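Local coordinates for hypothetical protein Rv2632c/MT2708 (Mycobacterium tuberculosis, PDB 2FGG) that is of unknown function but belongs to the Rv2632c-like family and is related to the M. tuberculosis protein Rv1738, at residues Asp49-Val52 with Ala53-Asp57. Sequence-based numbering, arbitrary orientation.
Sequences DEPV and AQIGD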
ATOM      1  N   ASP A  49      25.445   3.459  -8.208  1.00 79.31           N
ATOM      2  CA  ASP A  49      25.370   3.712  -9.648  1.00 79.06           C
ATOM      3  C   ASP A  49      24.540   2.640 -10.398  1.00 78.72           C
ATOM      4  O   ASP A  49      25.095   1.620 -10.817  1.00 78.84           O
ATOM      5  CB  ASP A  49      26.805   3.784 -10.204  1.00 79.15           C
ATOM      6  CG  ASP A  49      26.866   4.223 -11.660  1.00 79.50           C
ATOM      7  OD1 ASP A  49      27.806   3.789 -12.364  1.00 79.72           O
ATOM      8  OD2 ASP A  49      25.993   5.003 -12.101  1.00 80.04           O
ATOM      9  N   GLU A  50      23.224   2.837 -10.559  1.00 78.16           N
ATOM     10  CA  GLU A  50      22.455   3.936  -9.944  1.00 77.51           C
ATOM     11  C   GLU A  50      21.055   3.561  -9.396  1.00 76.67           C
ATOM     12  O   GLU A  50      20.464   4.360  -8.657  1.00 76.84           O
ATOM     13  CB  GLU A  50      22.384   5.190 -10.848  1.00 77.69           C
ATOM     14  CG  GLU A  50      21.241   5.223 -11.866  1.00 78.33           C
ATOM     15  CD  GLU A  50      21.711   5.052 -13.307  1.00 79.29           C
ATOM     16  OE1 GLU A  50      20.873   4.687 -14.161  1.00 79.90           O
ATOM     17  OE2 GLU A  50      22.910   5.283 -13.589  1.00 79.35           O
ATOM     18  N   PRO A  51      20.513   2.363  -9.744  1.00 75.74           N
ATOM     19  CA  PRO A  51      20.853   1.351 -10.776  1.00 74.67           C
ATOM     20  C   PRO A  51      20.562   1.694 -12.285  1.00 73.45           C
ATOM     21  O   PRO A  51      21.554   2.014 -12.942  1.00 73.42           O
ATOM     22  CB  PRO A  51      20.251   0.044 -10.221  1.00 74.87           C
ATOM     23  CG  PRO A  51      19.823   0.389  -8.767  1.00 75.31           C
ATOM     24  CD  PRO A  51      19.465   1.848  -8.847  1.00 75.68           C
ATOM     25  N   VAL A  52      19.365   1.627 -12.914  1.00 71.70           N
ATOM     26  CA  VAL A  52      18.125   0.803 -12.724  1.00 70.21           C
ATOM     27  C   VAL A  52      17.316   0.913 -11.410  1.00 69.02           C
ATOM     28  O   VAL A  52      17.635   0.233 -10.451  1.00 69.33           O
ATOM     29  CB  VAL A  52      18.289  -0.680 -13.303  1.00 70.30           C
ATOM     30  CG1 VAL A  52      19.351  -1.505 -12.573  1.00 70.12           C
ATOM     31  CG2 VAL A  52      16.963  -1.421 -13.359  1.00 70.92           C
ATOM     32  N   ALA A  53      16.207   1.661 -11.349  1.00 67.25           N
ATOM     33  CA  ALA A  53      15.195   1.939 -12.387  1.00 65.28           C
ATOM     34  C   ALA A  53      14.034   1.007 -12.032  1.00 63.85           C
ATOM     35  O   ALA A  53      13.114   1.404 -11.322  1.00 63.49           O
ATOM     36  CB  ALA A  53      15.684   1.719 -13.806  1.00 65.45           C
ATOM     37  N   GLN A  54      14.111  -0.245 -12.475  1.00 61.92           N
ATOM     38  CA  GLN A  54      13.139  -1.258 -12.088  1.00 60.06           C
ATOM     39  C   GLN A  54      13.319  -1.651 -10.622  1.00 58.68           C
ATOM     40  O   GLN A  54      12.331  -1.863  -9.922  1.00 58.28           O
ATOM     41  CB  GLN A  54      13.247  -2.488 -12.991  1.00 60.21           C
ATOM     42  CG  GLN A  54      12.119  -3.495 -12.826  1.00 60.53           C
ATOM     43  CD  GLN A  54      12.431  -4.819 -13.488  1.00 61.79           C
ATOM     44  OE1 GLN A  54      12.545  -4.901 -14.708  1.00 63.81           O
ATOM     45  NE2 GLN A  54      12.575  -5.865 -12.686  1.00 62.53           N
ATOM     46  N   ILE A  55      14.574  -1.733 -10.169  1.00 57.05           N
ATOM     47  CA  ILE A  55      14.891  -2.060  -8.774  1.00 55.58           C
ATOM     48  C   ILE A  55      14.279  -1.042  -7.806  1.00 54.96           C
ATOM     49  O   ILE A  55      13.582  -1.422  -6.872  1.00 54.65           O
ATOM     50  CB  ILE A  55      16.416  -2.196  -8.521  1.00 55.48           C
ATOM     51  CG1 ILE A  55      17.013  -3.316  -9.373  1.00 55.02           C
ATOM     52  CG2 ILE A  55      16.689  -2.473  -7.047  1.00 55.10           C
ATOM     53  CD1 ILE A  55      18.534  -3.373  -9.359  1.00 55.29           C
ATOM     54  N   GLY A  56      14.529   0.243  -8.042  1.00 54.23           N
ATOM     55  CA  GLY A  56      13.954   1.303  -7.219  1.00 53.78           C
ATOM     56  C   GLY A  56      12.433   1.322  -7.215  1.00 53.59           C
ATOM     57  O   GLY A  56      11.818   1.515  -6.171  1.00 53.38           O
ATOM     58  N   ASP A  57      11.834   1.117  -8.387  1.00 53.62           N
ATOM     59  CA  ASP A  57      10.380   1.097  -8.552  1.00 53.69           C
ATOM     60  C   ASP A  57       9.740  -0.050  -7.801  1.00 53.63           C
ATOM     61  O   ASP A  57       8.813   0.160  -7.020  1.00 54.33           O
ATOM     62  CB  ASP A  57       9.993   0.975 -10.029  1.00 53.92           C
ATOM     63  CG  ASP A  57      10.351   2.197 -10.837  1.00 54.33           C
ATOM     64  OD1 ASP A  57      10.863   3.188 -10.268  1.00 55.17           O
ATOM     65  OD2 ASP A  57      10.135   2.151 -12.064  1.00 55.39           O
TER
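Pro51 and Val52 meet Ile55 where the loop after strand 35-43 enters the first turn of helix 54-83, the long helix that accompanies the three-stranded antiparallel sheet. Ala53 is the N-cap residue, and its methyl side chain offers no polar cap to the helix. Asp57 N donates to Ala53 O at 3.2 Å, the backbone bond that closes this turn. The packed part is a small apolar cluster on the protein surface, itself largely open to solvent. Ile55 sends CG1 out anti to its carbonyl carbon (chi1 -61°) and stays extended to CD1 (chi2 171°). Val52 CG1 meets Ile55 CD1 at 3.8 Å, the two side chains crossing at a slant. Cis peptide bonds are modelled before each residue from Asp49 to Ala53, a very unusual run, and the spacing of Val52 CG2 and Ala53 CB, 3.4 Å, is tighter than normal for two methyls, so the placement of this loop, Val52 included, is doubtful in detail. Gln54 is the looser side: its side chain runs away from the loop and gives its NE2 to Glu58 OE1. On the packed side, Ile55 CD1 reaches Pro51 CB at 3.9 Å.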